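DyP2 (Amycolatopsis sp. ATCC 39116, PDB 4G2C) is a haem-containing, manganese-binding dye-decolourising peroxidase, probably oxidising dyes, manganese(II) and lignin-related compounds. Local coordinates at residues V117-V129 against E480-L493. Numbering follows the deposited sequence.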
# COMPACT_ATOMS: atom_id res chain seq x y z
N VAL A 117 8.73 -7.67 -11.59
CA VAL A 117 8.98 -6.92 -12.80
C VAL A 117 7.72 -6.17 -13.26
O VAL A 117 6.68 -6.77 -13.55
CB VAL A 117 9.49 -7.86 -13.93
CG1 VAL A 117 9.66 -7.09 -15.25
CG2 VAL A 117 10.80 -8.54 -13.52
N GLY A 118 7.81 -4.84 -13.34
CA GLY A 118 6.74 -4.05 -13.91
C GLY A 118 7.20 -3.23 -15.11
O GLY A 118 8.35 -2.81 -15.16
N LEU A 119 6.28 -2.98 -16.04
CA LEU A 119 6.50 -2.14 -17.21
C LEU A 119 5.57 -0.93 -17.24
O LEU A 119 4.39 -1.05 -16.93
CB LEU A 119 6.27 -2.95 -18.48
CG LEU A 119 7.18 -4.16 -18.66
CD1 LEU A 119 6.65 -5.05 -19.76
CD2 LEU A 119 8.58 -3.68 -18.97
N THR A 120 6.10 0.23 -17.64
CA THR A 120 5.28 1.43 -17.79
C THR A 120 4.69 1.47 -19.18
O THR A 120 5.14 0.74 -20.07
CB THR A 120 6.10 2.73 -17.62
OG1 THR A 120 7.05 2.83 -18.70
CG2 THR A 120 6.83 2.73 -16.28
N ALA A 121 3.69 2.32 -19.39
CA ALA A 121 3.13 2.47 -20.73
C ALA A 121 4.25 2.84 -21.70
O ALA A 121 4.32 2.32 -22.83
CB ALA A 121 2.04 3.54 -20.75
N HIS A 122 5.13 3.73 -21.27
CA HIS A 122 6.24 4.10 -22.14
C HIS A 122 7.12 2.90 -22.45
O HIS A 122 7.61 2.76 -23.55
CB HIS A 122 7.08 5.23 -21.54
CG HIS A 122 8.08 5.79 -22.50
ND1 HIS A 122 9.31 5.21 -22.72
CD2 HIS A 122 7.99 6.84 -23.36
CE1 HIS A 122 9.95 5.90 -23.65
NE2 HIS A 122 9.17 6.89 -24.05
N GLY A 123 7.29 2.01 -21.49
CA GLY A 123 8.12 0.84 -21.69
C GLY A 123 7.51 -0.12 -22.69
O GLY A 123 8.22 -0.78 -23.44
N TYR A 124 6.19 -0.22 -22.69
CA TYR A 124 5.49 -1.00 -23.71
C TYR A 124 5.72 -0.38 -25.09
O TYR A 124 5.95 -1.09 -26.07
CB TYR A 124 3.97 -1.09 -23.42
CG TYR A 124 3.60 -2.21 -22.46
CD1 TYR A 124 3.36 -3.50 -22.94
CD2 TYR A 124 3.47 -1.98 -21.09
CE1 TYR A 124 3.03 -4.53 -22.08
CE2 TYR A 124 3.13 -3.00 -20.23
CZ TYR A 124 2.91 -4.28 -20.72
OH TYR A 124 2.57 -5.32 -19.87
N ALA A 125 5.68 0.95 -25.14
CA ALA A 125 5.90 1.65 -26.40
C ALA A 125 7.30 1.38 -26.95
O ALA A 125 7.46 1.11 -28.14
CB ALA A 125 5.64 3.17 -26.24
N THR A 126 8.31 1.44 -26.10
CA THR A 126 9.68 1.13 -26.53
C THR A 126 9.80 -0.29 -27.06
O THR A 126 10.56 -0.55 -27.99
CB THR A 126 10.70 1.28 -25.38
OG1 THR A 126 10.94 2.67 -25.13
CG2 THR A 126 12.02 0.63 -25.77
N LEU A 127 9.08 -1.22 -26.45
CA LEU A 127 9.14 -2.61 -26.86
C LEU A 127 8.31 -2.85 -28.11
O LEU A 127 8.43 -3.88 -28.77
CB LEU A 127 8.64 -3.52 -25.73
CG LEU A 127 9.47 -3.65 -24.44
CD1 LEU A 127 8.73 -4.48 -23.42
CD2 LEU A 127 10.85 -4.25 -24.71
N GLY A 128 7.45 -1.88 -28.43
CA GLY A 128 6.47 -2.04 -29.50
C GLY A 128 5.43 -3.13 -29.22
O GLY A 128 5.11 -3.92 -30.11
N VAL A 129 4.90 -3.17 -28.00
CA VAL A 129 3.96 -4.23 -27.62
C VAL A 129 2.58 -3.70 -27.23
O VAL A 129 2.46 -2.63 -26.63
CB VAL A 129 4.55 -5.09 -26.46
CG1 VAL A 129 3.50 -5.99 -25.88
CG2 VAL A 129 5.77 -5.89 -26.92
N GLU A 480 5.46 6.48 -10.19
CA GLU A 480 5.01 6.12 -11.55
C GLU A 480 4.04 4.95 -11.53
O GLU A 480 3.95 4.22 -10.53
CB GLU A 480 6.23 5.82 -12.46
CG GLU A 480 5.90 5.47 -13.90
CD GLU A 480 5.06 6.53 -14.63
OE1 GLU A 480 5.64 7.45 -15.25
OE2 GLU A 480 3.82 6.43 -14.60
N TYR A 481 3.32 4.75 -12.63
CA TYR A 481 2.41 3.61 -12.76
C TYR A 481 2.99 2.54 -13.68
O TYR A 481 3.56 2.86 -14.72
CB TYR A 481 1.05 4.02 -13.32
CG TYR A 481 0.26 5.00 -12.50
CD1 TYR A 481 0.19 4.87 -11.12
CD2 TYR A 481 -0.41 6.06 -13.11
CE1 TYR A 481 -0.56 5.78 -10.36
CE2 TYR A 481 -1.15 6.97 -12.37
CZ TYR A 481 -1.22 6.82 -10.99
OH TYR A 481 -1.96 7.72 -10.23
N PHE A 482 2.80 1.28 -13.29
CA PHE A 482 3.35 0.14 -14.02
C PHE A 482 2.30 -0.99 -14.17
O PHE A 482 1.21 -0.92 -13.62
CB PHE A 482 4.54 -0.45 -13.27
CG PHE A 482 5.69 0.52 -13.01
CD1 PHE A 482 5.65 1.41 -11.94
CD2 PHE A 482 6.83 0.49 -13.80
CE1 PHE A 482 6.71 2.27 -11.68
CE2 PHE A 482 7.88 1.35 -13.55
CZ PHE A 482 7.83 2.24 -12.50
N PHE A 483 2.67 -2.03 -14.89
CA PHE A 483 1.86 -3.23 -14.96
C PHE A 483 2.82 -4.39 -14.71
O PHE A 483 3.85 -4.48 -15.38
CB PHE A 483 1.23 -3.33 -16.35
CG PHE A 483 0.27 -4.47 -16.51
CD1 PHE A 483 -0.99 -4.43 -15.93
CD2 PHE A 483 0.62 -5.57 -17.27
CE1 PHE A 483 -1.88 -5.50 -16.08
CE2 PHE A 483 -0.27 -6.63 -17.44
CZ PHE A 483 -1.53 -6.59 -16.85
N MET A 484 2.52 -5.26 -13.75
CA MET A 484 3.26 -6.51 -13.67
C MET A 484 2.59 -7.52 -14.59
O MET A 484 1.48 -7.98 -14.32
CB MET A 484 3.36 -7.08 -12.25
CG MET A 484 3.40 -6.09 -11.11
SD MET A 484 4.71 -4.84 -11.04
CE MET A 484 4.07 -3.64 -12.19
N PRO A 485 3.24 -7.85 -15.70
CA PRO A 485 2.68 -8.80 -16.66
C PRO A 485 2.87 -10.24 -16.22
O PRO A 485 3.57 -10.52 -15.25
CB PRO A 485 3.49 -8.53 -17.93
CG PRO A 485 4.79 -8.01 -17.43
CD PRO A 485 4.49 -7.23 -16.19
N SER A 486 2.22 -11.15 -16.94
CA SER A 486 2.31 -12.56 -16.64
C SER A 486 3.70 -13.08 -16.98
O SER A 486 4.40 -12.51 -17.83
CB SER A 486 1.26 -13.32 -17.44
OG SER A 486 1.56 -13.24 -18.82
N LEU A 487 4.09 -14.18 -16.33
CA LEU A 487 5.37 -14.82 -16.62
C LEU A 487 5.46 -15.31 -18.07
O LEU A 487 6.51 -15.19 -18.69
CB LEU A 487 5.65 -15.97 -15.66
CG LEU A 487 5.78 -15.59 -14.18
CD1 LEU A 487 6.10 -16.82 -13.31
CD2 LEU A 487 6.78 -14.48 -13.97
N ALA A 488 4.37 -15.86 -18.60
CA ALA A 488 4.33 -16.32 -19.98
C ALA A 488 4.59 -15.18 -20.96
O ALA A 488 5.23 -15.37 -22.00
CB ALA A 488 3.00 -17.02 -20.28
N PHE A 489 4.11 -13.98 -20.65
CA PHE A 489 4.42 -12.84 -21.49
C PHE A 489 5.91 -12.57 -21.51
O PHE A 489 6.51 -12.38 -22.57
CB PHE A 489 3.70 -11.57 -21.02
CG PHE A 489 4.25 -10.32 -21.65
CD1 PHE A 489 3.87 -9.95 -22.94
CD2 PHE A 489 5.17 -9.54 -20.97
CE1 PHE A 489 4.39 -8.81 -23.52
CE2 PHE A 489 5.69 -8.39 -21.55
CZ PHE A 489 5.31 -8.03 -22.82
N LEU A 490 6.51 -12.54 -20.33
CA LEU A 490 7.93 -12.23 -20.20
C LEU A 490 8.81 -13.26 -20.94
O LEU A 490 9.79 -12.90 -21.59
CB LEU A 490 8.33 -12.11 -18.73
CG LEU A 490 7.65 -11.01 -17.92
CD1 LEU A 490 8.09 -11.04 -16.47
CD2 LEU A 490 7.87 -9.61 -18.52
N ARG A 491 8.44 -14.54 -20.84
CA ARG A 491 9.16 -15.60 -21.54
C ARG A 491 8.99 -15.47 -23.06
O ARG A 491 9.90 -15.81 -23.83
CB ARG A 491 8.70 -16.99 -21.09
CG ARG A 491 8.95 -17.34 -19.61
CD ARG A 491 8.81 -18.86 -19.36
NE ARG A 491 7.52 -19.38 -19.83
CZ ARG A 491 6.38 -19.29 -19.13
NH1 ARG A 491 6.40 -18.70 -17.95
NH2 ARG A 491 5.24 -19.78 -19.61
N SER A 492 7.84 -14.97 -23.50
CA SER A 492 7.51 -14.89 -24.92
C SER A 492 8.24 -13.78 -25.68
O SER A 492 8.13 -13.68 -26.90
CB SER A 492 6.00 -14.71 -25.11
OG SER A 492 5.61 -13.36 -24.87
N LEU A 493 8.98 -12.96 -24.96
CA LEU A 493 9.64 -11.81 -25.57
C LEU A 493 10.91 -12.18 -26.35
O LEU A 493 11.63 -13.14 -26.04
CB LEU A 493 9.96 -10.75 -24.50
CG LEU A 493 8.75 -9.94 -24.05
CD1 LEU A 493 9.11 -8.95 -22.96
CD2 LEU A 493 8.09 -9.24 -25.24
OXT LEU A 493 11.23 -11.50 -27.33
O HOH W 1 2.86 3.82 -17.18
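Leu119 and Phe483 join the two segments through a pair of backbone hydrogen bonds. Leu119 N donates to Phe483 O at 2.9 Å, nearly straight at 165°; the return bond, Phe483 N to Leu119 O, is 2.8 Å long and more bent. They form a single antiparallel bridge, the short strand segments running at 121° to one another. Three CA-H...O contacts flank the bridge, among them Met484 CA to Val117 O at 3.4 Å. One water lengthens the link, accepting from Ala121 N and donating to Tyr481 O.

Beside the bridge Thr120 runs alongside Phe482, its CG2 3.2 Å from ring atom CE2. With chi1 at 66°, OG1 turns back to cap the helix 121-127 by accepting from Gly123 N, and it also bonds to Ile164 O, while the methyl is left to meet the ring. The Met484 chain, bent at chi2 and chi3, brings its SD and CE against Gly118 CA.

Tyr124 reaches obliquely across Phe483, its OH 3.3 Å from Phe483 CD2, and the same oxygen passes Pro485 CB. Leu119 CD1 lies over one face of the Tyr124 ring, toward the rim and 3.9 Å above its plane, and also touches Phe489 CE2. Phe489, extended from its helix with CG anti to the backbone N, receives Val129 CG1 at its ring edge, while Leu493 CG lies over one face, near the rim. The helix bearing Phe489 is N-capped by Ser486 OG, which Asp257 also engages.

The bridge thus ties strand 114-119, at the edge of one antiparallel sheet, to strand 474-484 of a second antiparallel sheet, and the helices following them meet through Tyr124 and Phe489, close to the end of the chain, consistent with the two-sheet ferredoxin-like architecture of dye-decolourising peroxidases.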